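PDB 3IHV: SusD homolog from Bacteroides thetaiotaomicron VPI-5482, which probably binds glycans at the cell surface as an outer-membrane SusD-family protein, taking part in carbohydrate capture for uptake. Local coordinates for residues A[48-53]-A[480-485]; A[492-495]-A[499-502]. All blocks are in the same frame, centred on the assembly; numbering follows the deposited sequence.

Overall arrangement
Starting from the N terminus, a run of short helices leads into 48-53, whose last residues begin strand 52-54, paired antiparallel with strand 302-304. Contact 1 closes a very long loop: 426 residues, nearly half of them helical, pass before the chain returns as 480-485 near the start of helix 479-493. Contact 2 opens only after contact 1 has closed, so the two run in series, neither nested nor crossed. It closes a short loop, folding 499-502 back against the far end of the same helix. The returning loop then reaches contact 1, where Tyr502 OH lies 2.7 Å from Thr49 O, probably hydrogen-bonded, and Asn501 O probably accepts from Gln53 NE2.

Contact 1: A[48-53]-A[480-485]; sequences GTDISQ and YKTVQA
Gly48 O takes a hydrogen bond from Tyr479 OH and has Val483 CG2 3.8 Å away, where the turn leading into strand 52-54 packs on the first turns of helix 479-493. Glycine suits this position: a side chain would run into the preceding carbonyl. Threonine suits the bend that follows because Thr49 OG1 accepts from Ile51 N at 3.1 Å and 163°, an ST turn, and more weakly from Ser52 N. Ser52 O in turn accepts a sound bond from Thr49 N (2.9 Å) and a weak one from Gly48 N.

The second touch is between Asp50 and Thr482. With its CG between the backbone N and the carbonyl carbon (chi1 52°), Asp50 presents the flat of its carboxylate to the helix, and Thr482 CG2 lies over that face, 3.7 Å from Asp50 CG and about as far from Asp50 CB. The threonine's chi1 of -58° sets OG1 back to bond Ile478 O, one turn earlier, and leaves CG2 to face the aspartate. Asp50 OD2 forms a salt bridge with Arg469, and Leu473 touches both side chains.

Every contact across 48-53 and 480-485 is thus apolar on the helix side: the Asp50 carboxylate, the Thr482 hydroxyl and Gly48 O find their polar partners outside this pair of segments, Asp50 N is buried with no partner in the model, and the join rests on van der Waals packing.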
ATOM      1  N   GLY A  48      -0.903 -12.733  -4.032  1.00  9.15           N
ATOM      2  CA  GLY A  48      -0.508 -13.624  -5.128  1.00  8.25           C
ATOM      3  C   GLY A  48       0.827 -13.297  -5.718  1.00  8.59           C
ATOM      4  O   GLY A  48       0.959 -13.027  -6.924  1.00  7.50           O
ATOM      5  N   THR A  49       1.839 -13.328  -4.859  1.00  7.45           N
ATOM      6  CA  THR A  49       3.209 -13.000  -5.252  1.00  7.12           C
ATOM      7  C   THR A  49       4.187 -14.042  -4.689  1.00  6.67           C
ATOM      8  O   THR A  49       3.792 -15.170  -4.342  1.00  6.07           O
ATOM      9  CB  THR A  49       3.604 -11.603  -4.678  1.00  7.01           C
ATOM     10  OG1 THR A  49       3.649 -11.660  -3.251  1.00  8.15           O
ATOM     11  CG2 THR A  49       2.564 -10.540  -5.097  1.00  7.74           C
ATOM     12  N   ASP A  50       5.481 -13.683  -4.642  1.00  6.81           N
ATOM     13  CA  ASP A  50       6.477 -14.524  -4.011  1.00  6.57           C
ATOM     14  C   ASP A  50       6.456 -14.474  -2.492  1.00  6.99           C
ATOM     15  O   ASP A  50       7.102 -15.308  -1.860  1.00  7.17           O
ATOM     16  CB  ASP A  50       7.878 -14.234  -4.533  1.00  6.65           C
ATOM     17  CG  ASP A  50       8.276 -12.757  -4.476  1.00  7.90           C
ATOM     18  OD1 ASP A  50       7.392 -11.847  -4.409  1.00  7.79           O
ATOM     19  OD2 ASP A  50       9.511 -12.509  -4.555  1.00 10.05           O
ATOM     20  N   ILE A  51       5.739 -13.517  -1.910  1.00  7.33           N
ATOM     21  CA  ILE A  51       5.709 -13.385  -0.462  1.00  7.29           C
ATOM     22  C   ILE A  51       4.381 -13.691   0.196  1.00  7.83           C
ATOM     23  O   ILE A  51       4.381 -14.104   1.342  1.00  6.43           O
ATOM     24  CB  ILE A  51       6.251 -11.977  -0.005  1.00  7.20           C
ATOM     25  CG1 ILE A  51       5.269 -10.846  -0.214  1.00  9.35           C
ATOM     26  CG2 ILE A  51       7.608 -11.702  -0.685  1.00  9.23           C
ATOM     27  CD1 ILE A  51       5.691  -9.469   0.377  1.00  8.88           C
ATOM     28  N   SER A  52       3.247 -13.513  -0.519  1.00  7.77           N
ATOM     29  CA  SER A  52       1.979 -13.766   0.095  1.00  7.93           C
ATOM     30  C   SER A  52       0.932 -14.243  -0.887  1.00  6.91           C
ATOM     31  O   SER A  52       1.035 -14.027  -2.115  1.00  6.99           O
ATOM     32  CB  SER A  52       1.475 -12.531   0.870  1.00  7.51           C
ATOM     33  OG  SER A  52       1.036 -11.541   0.003  1.00  9.14           O
ATOM     34  N   GLN A  53      -0.089 -14.865  -0.309  1.00  7.81           N
ATOM     35  CA  GLN A  53      -1.207 -15.383  -1.076  1.00  6.73           C
ATOM     36  C   GLN A  53      -2.405 -15.498  -0.170  1.00  6.43           C
ATOM     37  O   GLN A  53      -2.296 -15.484   1.081  1.00  6.59           O
ATOM     38  CB  GLN A  53      -0.866 -16.775  -1.663  1.00  7.10           C
ATOM     39  CG  GLN A  53      -0.570 -17.875  -0.619  1.00  7.86           C
ATOM     40  CD  GLN A  53      -0.396 -19.254  -1.226  1.00  9.16           C
ATOM     41  OE1 GLN A  53      -0.950 -19.542  -2.280  1.00  8.03           O
ATOM     42  NE2 GLN A  53       0.334 -20.138  -0.527  1.00  7.91           N
ATOM     43  N   TYR A 480       4.453 -12.403 -13.949  1.00  7.66           N
ATOM     44  CA  TYR A 480       4.225 -13.793 -14.360  1.00  7.80           C
ATOM     45  C   TYR A 480       5.442 -14.686 -14.081  1.00  8.11           C
ATOM     46  O   TYR A 480       5.282 -15.779 -13.562  1.00  7.85           O
ATOM     47  CB  TYR A 480       3.863 -13.857 -15.833  1.00  8.23           C
ATOM     48  CG  TYR A 480       3.651 -15.253 -16.359  1.00  7.53           C
ATOM     49  CD1 TYR A 480       2.443 -15.937 -16.152  1.00  7.50           C
ATOM     50  CD2 TYR A 480       4.634 -15.891 -17.093  1.00  7.21           C
ATOM     51  CE1 TYR A 480       2.257 -17.239 -16.640  1.00  7.14           C
ATOM     52  CE2 TYR A 480       4.449 -17.163 -17.581  1.00 11.15           C
ATOM     53  CZ  TYR A 480       3.269 -17.845 -17.356  1.00  9.79           C
ATOM     54  OH  TYR A 480       3.139 -19.126 -17.858  1.00 13.28           O
ATOM     55  N   LYS A 481       6.647 -14.233 -14.450  1.00  8.28           N
ATOM     56  CA  LYS A 481       7.888 -14.998 -14.201  1.00  8.66           C
ATOM     57  C   LYS A 481       8.014 -15.371 -12.709  1.00  8.42           C
ATOM     58  O   LYS A 481       8.410 -16.482 -12.368  1.00  7.64           O
ATOM     59  CB  LYS A 481       9.086 -14.121 -14.616  1.00 10.13           C
ATOM     60  CG  LYS A 481      10.480 -14.696 -14.449  1.00 14.16           C
ATOM     61  CD  LYS A 481      11.571 -13.617 -14.748  1.00 17.01           C
ATOM     62  CE  LYS A 481      13.010 -14.186 -14.756  1.00 19.54           C
ATOM     63  N   THR A 482       7.704 -14.428 -11.834  1.00  7.15           N
ATOM     64  CA  THR A 482       7.843 -14.646 -10.373  1.00  7.43           C
ATOM     65  C   THR A 482       6.804 -15.616  -9.829  1.00  6.74           C
ATOM     66  O   THR A 482       7.110 -16.461  -8.978  1.00  6.37           O
ATOM     67  CB  THR A 482       7.822 -13.298  -9.640  1.00  8.15           C
ATOM     68  OG1 THR A 482       8.880 -12.499 -10.168  1.00  8.08           O
ATOM     69  CG2 THR A 482       8.001 -13.467  -8.104  1.00  6.36           C
ATOM     70  N   VAL A 483       5.569 -15.516 -10.316  1.00  6.63           N
ATOM     71  CA  VAL A 483       4.521 -16.458  -9.885  1.00  6.27           C
ATOM     72  C   VAL A 483       4.933 -17.872 -10.318  1.00  6.80           C
ATOM     73  O   VAL A 483       4.870 -18.824  -9.545  1.00  6.96           O
ATOM     74  CB  VAL A 483       3.121 -16.063 -10.425  1.00  6.13           C
ATOM     75  CG1 VAL A 483       2.058 -17.204 -10.194  1.00  8.23           C
ATOM     76  CG2 VAL A 483       2.675 -14.720  -9.823  1.00  6.87           C
ATOM     77  N   GLN A 484       5.388 -18.001 -11.557  1.00  6.02           N
ATOM     78  CA  GLN A 484       5.840 -19.291 -12.077  1.00  6.45           C
ATOM     79  C   GLN A 484       7.032 -19.831 -11.299  1.00  6.46           C
ATOM     80  O   GLN A 484       7.069 -20.998 -10.949  1.00  6.43           O
ATOM     81  CB  GLN A 484       6.204 -19.126 -13.568  1.00  5.51           C
ATOM     82  CG  GLN A 484       4.958 -18.972 -14.437  1.00  7.05           C
ATOM     83  CD  GLN A 484       4.253 -20.298 -14.654  1.00  7.57           C
ATOM     84  OE1 GLN A 484       4.863 -21.265 -15.102  1.00  8.28           O
ATOM     85  NE2 GLN A 484       2.976 -20.359 -14.314  1.00  8.63           N
ATOM     86  N   ALA A 485       7.974 -18.962 -10.968  1.00  7.42           N
ATOM     87  CA  ALA A 485       9.170 -19.417 -10.259  1.00  7.37           C
ATOM     88  C   ALA A 485       8.825 -19.791  -8.819  1.00  7.81           C
ATOM     89  O   ALA A 485       9.416 -20.733  -8.258  1.00  8.23           O
ATOM     90  CB  ALA A 485      10.255 -18.341 -10.292  1.00  7.29           C
TER

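Contact 2: A[492-495]-A[499-502]. With NA (sodium ion), chain E.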
ATOM      1  N   TYR A 492       9.795 -27.604  -4.918  1.00  5.64           N
ATOM      2  CA  TYR A 492      11.061 -28.167  -4.441  1.00  6.75           C
ATOM      3  C   TYR A 492      11.006 -28.353  -2.890  1.00  6.89           C
ATOM      4  O   TYR A 492      11.403 -29.381  -2.355  1.00  6.65           O
ATOM      5  CB  TYR A 492      12.267 -27.293  -4.805  1.00  6.94           C
ATOM      6  CG  TYR A 492      12.468 -26.960  -6.287  1.00  8.70           C
ATOM      7  CD1 TYR A 492      12.267 -27.893  -7.273  1.00 13.55           C
ATOM      8  CD2 TYR A 492      12.981 -25.715  -6.663  1.00 12.50           C
ATOM      9  CE1 TYR A 492      12.484 -27.573  -8.611  1.00 13.06           C
ATOM     10  CE2 TYR A 492      13.202 -25.384  -7.993  1.00 14.61           C
ATOM     11  CZ  TYR A 492      12.943 -26.319  -8.957  1.00 16.96           C
ATOM     12  OH  TYR A 492      13.163 -25.989 -10.283  1.00 20.03           O
ATOM     13  N   TRP A 493      10.541 -27.347  -2.179  1.00  6.48           N
ATOM     14  CA  TRP A 493      10.398 -27.435  -0.724  1.00  6.36           C
ATOM     15  C   TRP A 493       9.487 -28.575  -0.201  1.00  6.25           C
ATOM     16  O   TRP A 493       9.839 -29.307   0.753  1.00  4.83           O
ATOM     17  CB  TRP A 493       9.877 -26.086  -0.235  1.00  6.23           C
ATOM     18  CG  TRP A 493       9.401 -26.102   1.169  1.00  5.75           C
ATOM     19  CD1 TRP A 493      10.142 -26.322   2.269  1.00  6.19           C
ATOM     20  CD2 TRP A 493       8.067 -25.870   1.603  1.00  5.37           C
ATOM     21  NE1 TRP A 493       9.358 -26.231   3.392  1.00  9.86           N
ATOM     22  CE2 TRP A 493       8.073 -25.934   3.003  1.00  8.30           C
ATOM     23  CE3 TRP A 493       6.864 -25.578   0.936  1.00  4.52           C
ATOM     24  CZ2 TRP A 493       6.915 -25.763   3.763  1.00  8.30           C
ATOM     25  CZ3 TRP A 493       5.706 -25.390   1.699  1.00  8.10           C
ATOM     26  CH2 TRP A 493       5.751 -25.468   3.093  1.00  7.45           C
ATOM     27  N   TRP A 494       8.327 -28.717  -0.841  1.00  6.92           N
ATOM     28  CA  TRP A 494       7.297 -29.674  -0.427  1.00  8.43           C
ATOM     29  C   TRP A 494       7.794 -31.097  -0.509  1.00 10.26           C
ATOM     30  O   TRP A 494       8.263 -31.523  -1.558  1.00  9.50           O
ATOM     31  CB  TRP A 494       6.074 -29.510  -1.334  1.00  9.06           C
ATOM     32  CG  TRP A 494       4.838 -30.143  -0.881  1.00  8.65           C
ATOM     33  CD1 TRP A 494       4.235 -31.237  -1.421  1.00  9.55           C
ATOM     34  CD2 TRP A 494       3.988 -29.694   0.190  1.00  8.97           C
ATOM     35  NE1 TRP A 494       3.079 -31.510  -0.742  1.00 10.34           N
ATOM     36  CE2 TRP A 494       2.897 -30.568   0.240  1.00  9.96           C
ATOM     37  CE3 TRP A 494       4.044 -28.628   1.095  1.00  6.72           C
ATOM     38  CZ2 TRP A 494       1.861 -30.422   1.174  1.00 10.67           C
ATOM     39  CZ3 TRP A 494       3.023 -28.475   2.014  1.00  9.11           C
ATOM     40  CH2 TRP A 494       1.931 -29.359   2.041  1.00  9.41           C
ATOM     41  N   GLU A 495       7.693 -31.825   0.588  1.00 11.54           N
ATOM     42  CA  GLU A 495       8.102 -33.220   0.606  1.00 13.70           C
ATOM     43  C   GLU A 495       6.952 -34.195   0.837  1.00 14.99           C
ATOM     44  O   GLU A 495       7.163 -35.387   0.838  1.00 16.60           O
ATOM     45  CB  GLU A 495       9.161 -33.430   1.667  1.00 13.50           C
ATOM     46  CG  GLU A 495      10.392 -32.656   1.370  1.00 14.45           C
ATOM     47  CD  GLU A 495      11.530 -33.007   2.258  1.00 18.48           C
ATOM     48  OE1 GLU A 495      11.385 -33.913   3.126  1.00 21.11           O
ATOM     49  OE2 GLU A 495      12.582 -32.360   2.093  1.00 21.79           O
ATOM     50  N   SER A 499       0.573 -31.501  -3.576  1.00 14.63           N
ATOM     51  CA  SER A 499       1.336 -30.317  -3.877  1.00 14.18           C
ATOM     52  C   SER A 499       1.120 -29.242  -2.847  1.00 11.67           C
ATOM     53  O   SER A 499       0.100 -29.208  -2.166  1.00 11.56           O
ATOM     54  CB  SER A 499       0.893 -29.788  -5.226  1.00 15.41           C
ATOM     55  OG  SER A 499      -0.466 -29.400  -5.172  1.00 19.86           O
ATOM     56  N   PRO A 500       2.085 -28.346  -2.716  1.00  9.52           N
ATOM     57  CA  PRO A 500       1.855 -27.253  -1.787  1.00  8.55           C
ATOM     58  C   PRO A 500       0.784 -26.304  -2.340  1.00  8.04           C
ATOM     59  O   PRO A 500       0.567 -26.262  -3.546  1.00  8.39           O
ATOM     60  CB  PRO A 500       3.211 -26.542  -1.777  1.00  8.99           C
ATOM     61  CG  PRO A 500       3.738 -26.790  -3.135  1.00  7.97           C
ATOM     62  CD  PRO A 500       3.309 -28.162  -3.505  1.00  9.03           C
ATOM     63  N   ASN A 501       0.123 -25.560  -1.467  1.00  7.29           N
ATOM     64  CA  ASN A 501      -0.860 -24.561  -1.900  1.00  7.65           C
ATOM     65  C   ASN A 501      -0.240 -23.392  -2.648  1.00  7.37           C
ATOM     66  O   ASN A 501       0.592 -22.673  -2.090  1.00  8.27           O
ATOM     67  CB  ASN A 501      -1.569 -23.918  -0.712  1.00  8.19           C
ATOM     68  CG  ASN A 501      -2.354 -24.884   0.132  1.00 11.43           C
ATOM     69  OD1 ASN A 501      -2.716 -25.989  -0.295  1.00 14.57           O
ATOM     70  ND2 ASN A 501      -2.615 -24.463   1.387  1.00 17.79           N
ATOM     71  N   TYR A 502      -0.672 -23.145  -3.890  1.00  6.78           N
ATOM     72  CA  TYR A 502      -0.227 -21.937  -4.618  1.00  6.82           C
ATOM     73  C   TYR A 502      -1.162 -21.771  -5.805  1.00  8.15           C
ATOM     74  O   TYR A 502      -0.747 -21.770  -6.974  1.00  5.48           O
ATOM     75  CB  TYR A 502       1.265 -22.006  -5.053  1.00  7.37           C
ATOM     76  CG  TYR A 502       1.828 -20.651  -5.365  1.00  5.34           C
ATOM     77  CD1 TYR A 502       1.848 -19.648  -4.407  1.00  5.47           C
ATOM     78  CD2 TYR A 502       2.355 -20.370  -6.607  1.00  4.29           C
ATOM     79  CE1 TYR A 502       2.357 -18.404  -4.705  1.00  6.45           C
ATOM     80  CE2 TYR A 502       2.838 -19.153  -6.915  1.00  5.69           C
ATOM     81  CZ  TYR A 502       2.858 -18.165  -5.990  1.00  4.81           C
ATOM     82  OH  TYR A 502       3.348 -16.901  -6.334  1.00  7.95           O
TER
HETATM   83 NA    NA E   5       9.640 -31.457  -3.443  1.00 25.84          NA
HETATM   84  O   HOH W   1      11.222 -32.757  -2.878  1.00 24.23           O
HETATM   85  O   HOH W   2      10.571 -31.607  -5.793  1.00 10.42           O
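Trp494 carries its CG anti to the backbone N (chi1 -166°), and a chi2 of -109° then turns the indole so that one face receives the chain returning at Ser499 and Pro500. The proline ring lies along that face: Pro500 CD is 3.6 Å from Trp494 CG, and Pro500 CB is equally close to Trp494 CE3. Its CA makes a CH-pi contact, 3.9 Å from the centroid of the six-membered ring and 13° off the normal. Toward the pyrrole nitrogen, the backbone carbon of Ser499 covers the same face. Proline suits this place as a rigid ring with several C-H groups to lay on an aromatic surface, while tryptophan supplies a broad plate and one N-H, which Trp494 NE1 gives to Thr497 O inside the loop. Were Trp494 replaced by an alanine, Pro500 would probably lose its aromatic platform and Thr497 O this donor, leaving the loop freer to move.

Trp493 CZ3 meets the edge of the Trp494 indole in its plane and comes within 4.4 Å of Pro500 CB. Trp494 is also the first residue to leave helical geometry, and at this helix end carbonyls turn to a sodium ion. Trp494 O binds it at 2.3 Å and Tyr492 O at a longer 2.9 Å; Gly491 O and two waters complete the ligands modelled.

Pro500 rests too on Leu490 of helix 479-493, one turn before Trp494. Trp493 reaches beyond the loop, its ring meeting that of His306 at the start of helix 306-313 and its NE1 bonded to Pro356 O, while Gln360 of helix 360-363 bonds Trp493 O and Glu495 N.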